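Local coordinates for lipoprotein LpqN (Mycobacterium tuberculosis, PDB 6MNA), which takes part in cell envelope biogenesis, interacts with the periplasmic loop domains of the mycolate transporters MmpL3 and MmpL11, and is a virulence factor, at residues A123-L128 / F197-N202; S158-G163 / A184-V189; K146-F151 / G172-N177; S99-Y104 / P118-A123. All coordinates share one frame; numbering follows the deposited sequence.

Contact 1: A123-L128 / F197-N202; sequences AILSKL and FVLQLN
Ile124 and Gln200 exchange a pair of backbone hydrogen bonds, each 2.9 Å from N to O, and Ser126 does the same with Val198. Between these pairs the CA atoms of Leu125 and Leu199 close to 4.5 Å, in a non-hydrogen-bonded pair. The oxygen of Val198 is gripped twice: by Ser126 N, which sits 24° out of the carbonyl plane, and by a water that donates to it and also bonds Ser126 OG.

On the face carrying Leu125, Lys127 keeps its chain fully extended and lays the alkyl part alongside the Phe197 ring, CG 3.5 Å from CE2. Because both side chains point the same way, the lysine's methylenes rather than its ammonium meet the aromatic carbons. Further along this face, Leu201 CD2 packs on Ala123 CB at 3.7 Å, and Leu201 also touches the bound acyl disaccharide.

The other face mixes polar and apolar groups. Asn202 ND2 lies 3.4 Å from Ile124 CD1, and its amide is also held by a hydrogen bond from Gln185 NE2 to OD1. Gln200 is likewise anchored through NE2 to Thr187, while Leu128 CD1 rests on Val198 CG2. Strand 179-192 thus anchors the amides of Gln200 and Asn202. This regular antiparallel ladder lies within the large sheet of the LpqN domain, which belongs to the Mog1p/PsbP clan.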
loop_
_atom_site.group_PDB
_atom_site.type_symbol
_atom_site.label_atom_id
_atom_site.label_comp_id
_atom_site.label_asym_id
_atom_site.label_seq_id
_atom_site.Cartn_x
_atom_site.Cartn_y
_atom_site.Cartn_z
ATOM N N ALA A 123 2.448 3.724 -4.312
ATOM C CA ALA A 123 3.334 3.049 -3.378
ATOM C C ALA A 123 3.975 4.038 -2.411
ATOM O O ALA A 123 4.268 5.200 -2.764
ATOM C CB ALA A 123 4.403 2.271 -4.139
ATOM N N ILE A 124 4.172 3.590 -1.181
ATOM C CA ILE A 124 4.880 4.317 -0.145
ATOM C C ILE A 124 5.891 3.369 0.500
ATOM O O ILE A 124 5.566 2.220 0.789
ATOM C CB ILE A 124 3.947 4.852 0.945
ATOM C CG1 ILE A 124 2.744 5.594 0.343
ATOM C CG2 ILE A 124 4.752 5.730 1.906
ATOM C CD1 ILE A 124 1.653 5.827 1.353
ATOM N N LEU A 125 7.114 3.830 0.703
ATOM C CA LEU A 125 8.114 2.970 1.336
ATOM C C LEU A 125 8.718 3.730 2.502
ATOM O O LEU A 125 9.239 4.850 2.335
ATOM C CB LEU A 125 9.201 2.563 0.340
ATOM C CG LEU A 125 9.931 1.208 0.341
ATOM C CD1 LEU A 125 11.426 1.318 0.073
ATOM C CD2 LEU A 125 9.628 0.290 1.523
ATOM N N SER A 126 8.648 3.128 3.667
ATOM C CA SER A 126 9.171 3.728 4.874
ATOM C C SER A 126 10.232 2.834 5.499
ATOM O O SER A 126 10.151 1.609 5.411
ATOM C CB SER A 126 8.100 3.950 5.887
ATOM O OG SER A 126 7.074 4.733 5.345
ATOM N N LYS A 127 11.179 3.476 6.181
ATOM C CA LYS A 127 12.239 2.808 6.925
ATOM C C LYS A 127 11.987 3.032 8.404
ATOM O O LYS A 127 11.928 4.177 8.857
ATOM C CB LYS A 127 13.616 3.346 6.539
ATOM C CG LYS A 127 14.754 2.565 7.135
ATOM C CD LYS A 127 16.072 3.252 6.752
ATOM C CE LYS A 127 17.233 2.511 7.307
ATOM N NZ LYS A 127 18.524 3.197 6.903
ATOM N N LEU A 128 11.843 1.934 9.146
ATOM C CA LEU A 128 11.599 1.941 10.574
ATOM C C LEU A 128 12.839 1.397 11.262
ATOM O O LEU A 128 13.308 0.302 10.933
ATOM C CB LEU A 128 10.400 1.078 10.936
ATOM C CG LEU A 128 9.104 1.358 10.154
ATOM C CD1 LEU A 128 7.983 0.583 10.811
ATOM C CD2 LEU A 128 8.762 2.811 10.123
ATOM N N PHE A 197 11.773 -2.197 6.731
ATOM C CA PHE A 197 11.150 -1.403 5.707
ATOM C C PHE A 197 9.705 -1.847 5.578
ATOM O O PHE A 197 9.396 -3.033 5.673
ATOM C CB PHE A 197 11.860 -1.568 4.384
ATOM C CG PHE A 197 13.249 -0.979 4.395
ATOM C CD1 PHE A 197 14.315 -1.692 4.918
ATOM C CD2 PHE A 197 13.454 0.330 4.009
ATOM C CE1 PHE A 197 15.617 -1.126 4.981
ATOM C CE2 PHE A 197 14.757 0.898 4.050
ATOM C CZ PHE A 197 15.829 0.161 4.555
ATOM N N VAL A 198 8.844 -0.887 5.370
ATOM C CA VAL A 198 7.417 -1.168 5.202
ATOM C C VAL A 198 6.969 -0.552 3.890
ATOM O O VAL A 198 7.059 0.680 3.710
ATOM C CB VAL A 198 6.586 -0.610 6.350
ATOM C CG1 VAL A 198 5.095 -0.918 6.117
ATOM C CG2 VAL A 198 7.094 -1.112 7.693
ATOM N N LEU A 199 6.502 -1.397 2.988
ATOM C CA LEU A 199 5.969 -1.000 1.702
ATOM C C LEU A 199 4.461 -1.020 1.839
ATOM O O LEU A 199 3.902 -2.033 2.249
ATOM C CB LEU A 199 6.342 -1.975 0.611
ATOM C CG LEU A 199 5.785 -1.708 -0.786
ATOM C CD1 LEU A 199 6.395 -0.457 -1.381
ATOM C CD2 LEU A 199 6.082 -2.891 -1.641
ATOM N N GLN A 200 3.811 0.069 1.459
ATOM C CA GLN A 200 2.348 0.038 1.358
ATOM C C GLN A 200 1.961 0.335 -0.080
ATOM O O GLN A 200 2.499 1.248 -0.715
ATOM C CB GLN A 200 1.710 0.996 2.318
ATOM C CG GLN A 200 1.963 0.598 3.786
ATOM C CD GLN A 200 1.042 1.263 4.780
ATOM O OE1 GLN A 200 1.042 2.473 4.923
ATOM N NE2 GLN A 200 0.243 0.459 5.477
ATOM N N LEU A 201 1.021 -0.452 -0.585
ATOM C CA LEU A 201 0.480 -0.294 -1.932
ATOM C C LEU A 201 -0.986 0.062 -1.761
ATOM O O LEU A 201 -1.751 -0.750 -1.229
ATOM C CB LEU A 201 0.673 -1.542 -2.744
ATOM C CG LEU A 201 2.074 -2.107 -2.859
ATOM C CD1 LEU A 201 2.111 -3.359 -3.655
ATOM C CD2 LEU A 201 2.912 -1.058 -3.481
ATOM N N ASN A 202 -1.359 1.288 -2.150
ATOM C CA ASN A 202 -2.670 1.852 -1.866
ATOM C C ASN A 202 -3.458 1.978 -3.163
ATOM O O ASN A 202 -3.131 2.806 -4.016
ATOM C CB ASN A 202 -2.554 3.224 -1.214
ATOM C CG ASN A 202 -1.918 3.172 0.155
ATOM O OD1 ASN A 202 -2.116 2.224 0.898
ATOM N ND2 ASN A 202 -1.175 4.202 0.499
HETATM O O HOH W 1 5.164 2.745 4.431
#

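Contact 2: S158-G163 / A184-V189; sequences SAATLG and AQKTVV. With U2D (6-O-decanoyl-alpha-D-glucopyranose), chain B.
Leu162 and Val188 make the compact apolar end of this contact: Leu162 CD2 lies 3.7 Å from Val188 CG2, and the two side chains cross at about a right angle. Leu162 swings CG opposite its backbone N, while Val188 offers the branch that stands beside its own N. Leu201 and Phe165 add further carbon on this side.

Next to this patch rises Lys186. Its chain bends at chi3 (-149°) and brings NZ to the backbone oxygen of Thr161, a 2.9 Å hydrogen bond. The ammonium approaches from above, 40° out of the carbonyl plane, and its neighbour CE rests 3.8 Å from Ala160 CB. A weak, long ion pair links NZ to Asp221 as well.

Towards Ser158 the contact thins out. The strands 158-162 and 184-189 are not direct partners: each pairs with strand 165-176, and they run 66° apart with axes 7.7 Å from each other at closest, consistent with a strongly curled sheet. The CB of Thr161 points away, and Ser158, Ala159 and Thr161 are exposed.

Away from the Leu162-Val188 patch, at the Ala184 end of strand 184-189, lies the decanoyl chain of the bound acyl disaccharide. Its CBB atom is 3.4 Å from Ala184 CB, and CBE is 3.7 Å from Lys186 N. Lys186 meets the lipid tail with its backbone N and CB but sends its charge the other way, where the carbonyl bond and the weak ion pair with Asp221 would probably favour the charged form of this buried amine.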
loop_
_atom_site.group_PDB
_atom_site.type_symbol
_atom_site.label_atom_id
_atom_site.label_comp_id
_atom_site.label_asym_id
_atom_site.label_seq_id
_atom_site.Cartn_x
_atom_site.Cartn_y
_atom_site.Cartn_z
ATOM N N SER A 158 -6.566 -10.379 4.964
ATOM C CA SER A 158 -5.868 -11.646 5.129
ATOM C C SER A 158 -4.371 -11.512 4.865
ATOM O O SER A 158 -3.879 -10.549 4.258
ATOM C CB SER A 158 -6.445 -12.745 4.215
ATOM O OG SER A 158 -6.048 -12.537 2.879
ATOM N N ALA A 159 -3.660 -12.498 5.394
ATOM C CA ALA A 159 -2.239 -12.658 5.202
ATOM C C ALA A 159 -1.923 -12.896 3.734
ATOM O O ALA A 159 -2.715 -13.460 2.972
ATOM C CB ALA A 159 -1.750 -13.846 6.040
ATOM N N ALA A 160 -0.756 -12.430 3.335
ATOM C CA ALA A 160 -0.287 -12.632 1.982
ATOM C C ALA A 160 1.235 -12.566 1.945
ATOM O O ALA A 160 1.915 -12.391 2.961
ATOM C CB ALA A 160 -0.902 -11.577 1.055
ATOM N N THR A 161 1.778 -12.722 0.746
ATOM C CA THR A 161 3.198 -12.517 0.525
ATOM C C THR A 161 3.377 -11.635 -0.695
ATOM O O THR A 161 2.469 -11.490 -1.523
ATOM C CB THR A 161 3.986 -13.824 0.317
ATOM O OG1 THR A 161 3.497 -14.501 -0.843
ATOM C CG2 THR A 161 3.836 -14.734 1.528
ATOM N N LEU A 162 4.556 -11.046 -0.778
ATOM C CA LEU A 162 4.957 -10.281 -1.950
ATOM C C LEU A 162 6.461 -10.456 -2.049
ATOM O O LEU A 162 7.183 -10.171 -1.088
ATOM C CB LEU A 162 4.583 -8.795 -1.845
ATOM C CG LEU A 162 4.651 -8.057 -3.187
ATOM C CD1 LEU A 162 3.707 -8.697 -4.248
ATOM C CD2 LEU A 162 4.352 -6.590 -3.026
ATOM N N GLY A 163 6.930 -10.983 -3.175
ATOM C CA GLY A 163 8.358 -11.083 -3.366
ATOM C C GLY A 163 9.060 -11.848 -2.268
ATOM O O GLY A 163 10.217 -11.547 -1.954
ATOM N N ALA A 184 -8.061 -0.562 -1.511
ATOM C CA ALA A 184 -7.392 -1.730 -0.977
ATOM C C ALA A 184 -5.990 -1.295 -0.603
ATOM O O ALA A 184 -5.454 -0.331 -1.154
ATOM C CB ALA A 184 -7.340 -2.890 -1.958
ATOM N N GLN A 185 -5.418 -2.012 0.350
ATOM C CA GLN A 185 -4.055 -1.723 0.766
ATOM C C GLN A 185 -3.340 -3.043 1.032
ATOM O O GLN A 185 -3.869 -3.902 1.742
ATOM C CB GLN A 185 -4.056 -0.848 1.993
ATOM C CG GLN A 185 -2.675 -0.532 2.473
ATOM C CD GLN A 185 -2.709 0.320 3.692
ATOM O OE1 GLN A 185 -3.125 -0.126 4.761
ATOM N NE2 GLN A 185 -2.237 1.558 3.558
ATOM N N LYS A 186 -2.176 -3.214 0.413
ATOM C CA LYS A 186 -1.261 -4.295 0.770
ATOM C C LYS A 186 -0.072 -3.695 1.503
ATOM O O LYS A 186 0.536 -2.725 1.029
ATOM C CB LYS A 186 -0.816 -5.067 -0.464
ATOM C CG LYS A 186 0.055 -6.290 -0.160
ATOM C CD LYS A 186 0.245 -7.161 -1.427
ATOM C CE LYS A 186 0.391 -8.633 -1.055
ATOM N NZ LYS A 186 0.411 -9.572 -2.213
ATOM N N THR A 187 0.239 -4.255 2.668
ATOM C CA THR A 187 1.379 -3.825 3.468
ATOM C C THR A 187 2.383 -4.965 3.475
ATOM O O THR A 187 2.020 -6.107 3.755
ATOM C CB THR A 187 0.950 -3.490 4.907
ATOM O OG1 THR A 187 -0.021 -2.414 4.912
ATOM C CG2 THR A 187 2.128 -3.082 5.781
ATOM N N VAL A 188 3.633 -4.663 3.136
ATOM C CA VAL A 188 4.683 -5.675 3.103
ATOM C C VAL A 188 5.754 -5.257 4.096
ATOM O O VAL A 188 6.195 -4.102 4.078
ATOM C CB VAL A 188 5.330 -5.821 1.713
ATOM C CG1 VAL A 188 6.256 -7.004 1.720
ATOM C CG2 VAL A 188 4.331 -5.882 0.594
ATOM N N VAL A 189 6.182 -6.194 4.934
ATOM C CA VAL A 189 7.200 -5.934 5.933
ATOM C C VAL A 189 8.487 -6.601 5.471
ATOM O O VAL A 189 8.517 -7.794 5.166
ATOM C CB VAL A 189 6.763 -6.387 7.330
ATOM C CG1 VAL A 189 7.819 -6.055 8.337
ATOM C CG2 VAL A 189 5.514 -5.626 7.701
HETATM C C1 U2D B . -14.174 -6.387 -1.394
HETATM C C2 U2D B . -13.931 -7.465 -0.259
HETATM C C3 U2D B . -12.515 -8.111 -0.385
HETATM C C4 U2D B . -12.209 -8.090 -1.858
HETATM C C5 U2D B . -11.962 -6.553 -2.107
HETATM C C6 U2D B . -11.865 -6.127 -3.558
HETATM C CAX U2D B . -9.873 -4.819 -3.800
HETATM C CAY U2D B . -9.741 -4.413 -5.256
HETATM C CAZ U2D B . -8.474 -4.974 -5.897
HETATM C CBA U2D B . -7.225 -4.206 -5.502
HETATM C CBB U2D B . -6.348 -4.963 -4.466
HETATM C CBC U2D B . -5.129 -4.038 -4.461
HETATM C CBD U2D B . -4.233 -4.456 -3.330
HETATM C CBE U2D B . -3.154 -3.320 -3.180
HETATM C CBF U2D B . -2.371 -3.290 -4.482
HETATM C CBG U2D B . -1.697 -4.654 -4.791
HETATM O O11 U2D B . -9.253 -6.090 -3.599
HETATM O O2 U2D B . -14.041 -6.931 1.075
HETATM O O3 U2D B . -12.431 -9.422 0.238
HETATM O O4 U2D B . -11.052 -8.877 -2.198
HETATM O O5 U2D B . -12.985 -5.651 -1.556
HETATM O O6 U2D B . -11.277 -4.824 -3.488
#

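Contact 3: K146-F151 / G172-N177; sequences KNLPGF and GSYSKN. With GLC (alpha-D-glucopyranose), chain C.
A type II beta turn from Leu148 to Phe151 packs against the strand that carries Ser173 and Tyr174, beside the unacylated glucose unit of the bound decanoyl trehalose-type disaccharide. Leu148 CG stands over one face of the Tyr174 ring, 4.0 Å from its centroid and 19° off the normal, a CH-pi contact displaced toward the rim. At the edge of the same ring, near its plane, comes the oxygen of Pro149, which also lies 3.3 Å from Tyr174 CB. Tyr174 has CG between the backbone N and the carbonyl carbon (chi1 80°), the crowded position, and this swings the ring alongside Pro149. The same Pro149 oxygen takes a weak 3.5 Å hydrogen bond from Ser175 N.

The turn follows helix 142-146 and leads into strand 152-162, which pairs antiparallel with strand 165-176; the contact thus lies at the open end of that hairpin. Gly150, with a positive phi of 73°, occupies the third position of the turn, and Phe151 N closes it on Leu148 O.

Phe151 CA makes a CA-H...O contact with Ser173 O at 3.3 Å. Its ring brings CE1 within 3.7 Å of Gly172 CA, an approach made possible by the missing side chain there. Ser173 points away from the turn, and its OG shares a 2.8 Å hydrogen bond with O3 of the unacylated glucose unit, either group being able to donate.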
loop_
_atom_site.group_PDB
_atom_site.type_symbol
_atom_site.label_atom_id
_atom_site.label_comp_id
_atom_site.label_asym_id
_atom_site.label_seq_id
_atom_site.Cartn_x
_atom_site.Cartn_y
_atom_site.Cartn_z
ATOM N N LYS A 146 -9.712 0.559 7.928
ATOM C CA LYS A 146 -10.908 0.381 8.744
ATOM C C LYS A 146 -11.394 1.697 9.345
ATOM O O LYS A 146 -12.588 1.802 9.661
ATOM C CB LYS A 146 -10.668 -0.660 9.835
ATOM C CG LYS A 146 -10.609 -2.069 9.285
ATOM C CD LYS A 146 -10.309 -3.128 10.331
ATOM C CE LYS A 146 -11.301 -3.126 11.495
ATOM N NZ LYS A 146 -10.889 -4.072 12.576
ATOM N N ASN A 147 -10.529 2.715 9.469
ATOM C CA ASN A 147 -10.937 4.031 9.967
ATOM C C ASN A 147 -11.489 4.953 8.886
ATOM O O ASN A 147 -11.851 6.096 9.185
ATOM C CB ASN A 147 -9.766 4.751 10.646
ATOM C CG ASN A 147 -9.339 4.076 11.904
ATOM O OD1 ASN A 147 -10.093 3.319 12.498
ATOM N ND2 ASN A 147 -8.103 4.331 12.320
ATOM N N LEU A 148 -11.531 4.511 7.644
ATOM C CA LEU A 148 -12.016 5.343 6.570
ATOM C C LEU A 148 -13.526 5.559 6.732
ATOM O O LEU A 148 -14.216 4.746 7.350
ATOM C CB LEU A 148 -11.715 4.674 5.238
ATOM C CG LEU A 148 -10.958 5.290 4.077
ATOM C CD1 LEU A 148 -9.956 6.348 4.460
ATOM C CD2 LEU A 148 -10.277 4.116 3.365
ATOM N N PRO A 149 -14.052 6.659 6.183
ATOM C CA PRO A 149 -15.483 6.970 6.346
ATOM C C PRO A 149 -16.363 5.965 5.621
ATOM O O PRO A 149 -16.317 5.848 4.392
ATOM C CB PRO A 149 -15.606 8.369 5.729
ATOM C CG PRO A 149 -14.226 8.931 5.765
ATOM C CD PRO A 149 -13.334 7.762 5.521
ATOM N N GLY A 150 -17.175 5.249 6.388
ATOM C CA GLY A 150 -18.084 4.309 5.790
ATOM C C GLY A 150 -17.424 3.065 5.268
ATOM O O GLY A 150 -18.051 2.324 4.505
ATOM N N PHE A 151 -16.168 2.809 5.642
ATOM C CA PHE A 151 -15.505 1.605 5.170
ATOM C C PHE A 151 -16.346 0.372 5.474
ATOM O O PHE A 151 -16.874 0.212 6.577
ATOM C CB PHE A 151 -14.112 1.444 5.797
ATOM C CG PHE A 151 -13.348 0.286 5.234
ATOM C CD1 PHE A 151 -12.849 0.351 3.961
ATOM C CD2 PHE A 151 -13.185 -0.890 5.963
ATOM C CE1 PHE A 151 -12.173 -0.715 3.408
ATOM C CE2 PHE A 151 -12.483 -1.968 5.417
ATOM C CZ PHE A 151 -11.987 -1.866 4.136
ATOM N N GLY A 172 -12.003 -3.086 0.406
ATOM C CA GLY A 172 -13.395 -2.834 0.679
ATOM C C GLY A 172 -13.863 -1.628 -0.097
ATOM O O GLY A 172 -13.275 -1.239 -1.110
ATOM N N SER A 173 -14.959 -1.083 0.380
ATOM C CA SER A 173 -15.603 0.073 -0.216
ATOM C C SER A 173 -15.754 1.147 0.837
ATOM O O SER A 173 -15.956 0.848 2.020
ATOM C CB SER A 173 -16.985 -0.283 -0.776
ATOM O OG SER A 173 -16.883 -1.191 -1.850
ATOM N N TYR A 174 -15.707 2.408 0.396
ATOM C CA TYR A 174 -16.050 3.515 1.270
ATOM C C TYR A 174 -16.700 4.600 0.424
ATOM O O TYR A 174 -16.603 4.598 -0.807
ATOM C CB TYR A 174 -14.828 4.034 2.053
ATOM C CG TYR A 174 -13.871 4.961 1.320
ATOM C CD1 TYR A 174 -13.083 4.497 0.288
ATOM C CD2 TYR A 174 -13.726 6.276 1.707
ATOM C CE1 TYR A 174 -12.169 5.345 -0.382
ATOM C CE2 TYR A 174 -12.812 7.131 1.062
ATOM C CZ TYR A 174 -12.040 6.658 0.005
ATOM O OH TYR A 174 -11.119 7.489 -0.673
ATOM N N SER A 175 -17.424 5.481 1.100
ATOM C CA SER A 175 -18.193 6.527 0.440
ATOM C C SER A 175 -17.449 7.840 0.656
ATOM O O SER A 175 -17.189 8.234 1.797
ATOM C CB SER A 175 -19.627 6.594 0.973
ATOM O OG SER A 175 -19.688 7.109 2.285
ATOM N N LYS A 176 -17.052 8.462 -0.439
ATOM C CA LYS A 176 -16.393 9.756 -0.416
ATOM C C LYS A 176 -17.234 10.692 -1.267
ATOM O O LYS A 176 -17.426 10.436 -2.462
ATOM C CB LYS A 176 -14.959 9.650 -0.947
ATOM C CG LYS A 176 -14.156 10.967 -0.911
ATOM C CD LYS A 176 -12.697 10.767 -1.398
ATOM C CE LYS A 176 -11.867 12.057 -1.333
ATOM N NZ LYS A 176 -10.404 11.808 -1.556
ATOM N N ASN A 177 -17.725 11.770 -0.659
ATOM C CA ASN A 177 -18.510 12.772 -1.380
ATOM C C ASN A 177 -19.733 12.119 -2.018
ATOM O O ASN A 177 -20.054 12.370 -3.181
ATOM C CB ASN A 177 -17.678 13.485 -2.443
ATOM C CG ASN A 177 -16.571 14.349 -1.846
ATOM O OD1 ASN A 177 -16.762 15.016 -0.827
ATOM N ND2 ASN A 177 -15.413 14.334 -2.483
HETATM C C1 GLC C . -16.499 -5.995 -1.742
HETATM C C2 GLC C . -17.427 -4.823 -2.073
HETATM C C3 GLC C . -17.847 -4.124 -0.786
HETATM C C4 GLC C . -18.509 -5.144 0.148
HETATM C C5 GLC C . -17.538 -6.309 0.433
HETATM C C6 GLC C . -18.175 -7.412 1.256
HETATM O O1 GLC C . -15.310 -5.519 -1.127
HETATM O O2 GLC C . -16.754 -3.909 -2.970
HETATM O O3 GLC C . -18.793 -3.090 -1.100
HETATM O O4 GLC C . -18.878 -4.485 1.370
HETATM O O5 GLC C . -17.152 -6.919 -0.827
HETATM O O6 GLC C . -18.454 -6.813 2.550
#

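Contact 4: S99-Y104 / P118-A123; sequences SSRAPY and PPTIVA
Val122 presents both of its methyl branches to the chain at Arg101 and Ala102. CG1, on the side opposite the valine's own N (chi1 151°), reaches within 3.9 Å of Arg101 O and also faces Ala102 CA; CG2 turns to Ala102 CB at 4.1 Å. Pro103 meets the valine crosswise, its side chain at about a right angle to that of Val122, with CD nearest CG1. Beyond the valine the Arg101 chain, bent at chi2 and chi3, reaches toward Thr120. Its guanidinium offers an edge to that residue, NH2 standing 4.1 Å from OG1, and the two side chains cross at about a right angle.

These residues belong to the loop between strands 93-96 and 106-109, the second of which pairs antiparallel with strand 120-130. The loop arrives at the sheet through Tyr104, whose N donates to Ala123 O over 2.8 Å. The donor lies 38° out of the carbonyl plane, and the neighbouring Gly105 continues the backbone pairing with Ala123.

Tyr104 CB packs 4.0 Å from Ala123 CB, which sits at the edge of the tyrosine ring, near its plane. A chi1 of -160° turns the ring away from the strand, and there it stacks on His77. At the other end of the loop, Ser99 and Ala102 exchange backbone bonds, and Ser99 OG accepts weak bonds from the N atoms of Arg101 and Ala102.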
loop_
_atom_site.group_PDB
_atom_site.type_symbol
_atom_site.label_atom_id
_atom_site.label_comp_id
_atom_site.label_asym_id
_atom_site.label_seq_id
_atom_site.Cartn_x
_atom_site.Cartn_y
_atom_site.Cartn_z
ATOM N N SER A 99 6.650 11.497 -6.188
ATOM C CA SER A 99 6.153 12.851 -6.009
ATOM C C SER A 99 5.462 12.899 -4.662
ATOM O O SER A 99 5.309 11.881 -3.986
ATOM C CB SER A 99 5.217 13.219 -7.153
ATOM O OG SER A 99 3.949 12.574 -6.992
ATOM N N SER A 100 4.996 14.093 -4.289
ATOM C CA SER A 100 4.247 14.244 -3.050
ATOM C C SER A 100 3.024 13.344 -3.050
ATOM O O SER A 100 2.667 12.766 -2.022
ATOM C CB SER A 100 3.814 15.703 -2.863
ATOM O OG SER A 100 4.918 16.588 -2.865
ATOM N N ARG A 101 2.368 13.212 -4.212
ATOM C CA ARG A 101 1.154 12.417 -4.343
ATOM C C ARG A 101 1.439 10.919 -4.415
ATOM O O ARG A 101 0.549 10.119 -4.119
ATOM C CB ARG A 101 0.385 12.843 -5.606
ATOM C CG ARG A 101 -0.909 13.649 -5.377
ATOM C CD ARG A 101 -1.979 13.250 -6.414
ATOM N NE ARG A 101 -2.405 11.855 -6.253
ATOM C CZ ARG A 101 -2.928 11.095 -7.216
ATOM N NH1 ARG A 101 -3.092 11.577 -8.445
ATOM N NH2 ARG A 101 -3.281 9.840 -6.943
ATOM N N ALA A 102 2.646 10.527 -4.834
ATOM C CA ALA A 102 2.996 9.115 -5.045
ATOM C C ALA A 102 4.415 8.938 -4.526
ATOM O O ALA A 102 5.378 8.958 -5.298
ATOM C CB ALA A 102 2.904 8.735 -6.509
ATOM N N PRO A 103 4.569 8.825 -3.214
ATOM C CA PRO A 103 5.892 8.942 -2.594
ATOM C C PRO A 103 6.931 7.975 -3.110
ATOM O O PRO A 103 8.111 8.335 -3.214
ATOM C CB PRO A 103 5.563 8.690 -1.118
ATOM C CG PRO A 103 4.208 9.231 -0.974
ATOM C CD PRO A 103 3.502 8.818 -2.205
ATOM N N TYR A 104 6.540 6.754 -3.416
ATOM C CA TYR A 104 7.445 5.760 -3.990
ATOM C C TYR A 104 6.990 5.363 -5.378
ATOM O O TYR A 104 7.225 4.242 -5.838
ATOM C CB TYR A 104 7.557 4.551 -3.079
ATOM C CG TYR A 104 8.747 3.671 -3.272
ATOM C CD1 TYR A 104 10.025 4.079 -2.860
ATOM C CD2 TYR A 104 8.620 2.424 -3.843
ATOM C CE1 TYR A 104 11.100 3.252 -2.994
ATOM C CE2 TYR A 104 9.718 1.583 -3.991
ATOM C CZ TYR A 104 10.946 2.014 -3.572
ATOM O OH TYR A 104 12.024 1.192 -3.722
ATOM N N PRO A 118 -9.116 8.844 -12.016
ATOM C CA PRO A 118 -8.799 7.561 -12.613
ATOM C C PRO A 118 -8.391 6.556 -11.548
ATOM O O PRO A 118 -7.936 6.956 -10.467
ATOM C CB PRO A 118 -7.620 7.887 -13.541
ATOM C CG PRO A 118 -6.888 8.974 -12.787
ATOM C CD PRO A 118 -8.000 9.812 -12.179
ATOM N N PRO A 119 -8.529 5.253 -11.845
ATOM C CA PRO A 119 -7.972 4.216 -10.968
ATOM C C PRO A 119 -6.484 4.441 -10.778
ATOM O O PRO A 119 -5.763 4.701 -11.733
ATOM C CB PRO A 119 -8.208 2.913 -11.734
ATOM C CG PRO A 119 -9.156 3.237 -12.826
ATOM C CD PRO A 119 -9.099 4.705 -13.081
ATOM N N THR A 120 -6.027 4.293 -9.543
ATOM C CA THR A 120 -4.612 4.466 -9.246
ATOM C C THR A 120 -4.173 3.488 -8.158
ATOM O O THR A 120 -4.927 3.168 -7.238
ATOM C CB THR A 120 -4.283 5.884 -8.757
ATOM O OG1 THR A 120 -4.889 6.106 -7.475
ATOM C CG2 THR A 120 -4.770 6.957 -9.738
ATOM N N ILE A 121 -2.902 3.104 -8.228
ATOM C CA ILE A 121 -2.263 2.358 -7.158
ATOM C C ILE A 121 -0.937 3.075 -6.898
ATOM O O ILE A 121 -0.134 3.259 -7.817
ATOM C CB ILE A 121 -2.033 0.897 -7.522
ATOM C CG1 ILE A 121 -3.343 0.246 -7.997
ATOM C CG2 ILE A 121 -1.438 0.175 -6.323
ATOM C CD1 ILE A 121 -3.167 -1.166 -8.428
ATOM N N VAL A 122 -0.778 3.546 -5.682
ATOM C CA VAL A 122 0.328 4.378 -5.257
ATOM C C VAL A 122 1.143 3.572 -4.259
ATOM O O VAL A 122 0.594 2.866 -3.418
ATOM C CB VAL A 122 -0.222 5.677 -4.644
ATOM C CG1 VAL A 122 0.698 6.223 -3.613
ATOM C CG2 VAL A 122 -0.528 6.689 -5.779
ATOM N N ALA A 123 2.448 3.724 -4.312
ATOM C CA ALA A 123 3.334 3.049 -3.378
ATOM C C ALA A 123 3.975 4.038 -2.411
ATOM O O ALA A 123 4.268 5.200 -2.764
ATOM C CB ALA A 123 4.403 2.271 -4.139
#

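How the contacts relate
All four contacts involve the same large antiparallel sheet. Contacts 1 and 4 share Ala123 and strand 120-130: Asn202 N bonds Val122 O at 2.8 Å, and Leu125 CB packs on Tyr104 CD1. Contact 2 adjoins contact 1 across neighbouring strands, with Leu199 O to Val188 N at 2.8 Å and Val198 CG1 packed 3.7 Å from Thr187 CG2; along the chain it is nested inside the loop that contact 1 closes. Contact 3 lies apart, its centre about 20 Å from that of contact 2. The acyl disaccharide touches residues in segments of all four, Gly172 of contact 3, Ala184 and Lys186 of contact 2, Leu201 of contact 1 and Ile121 of 118-123, though Ala123 of contact 4 is about 9 Å from it.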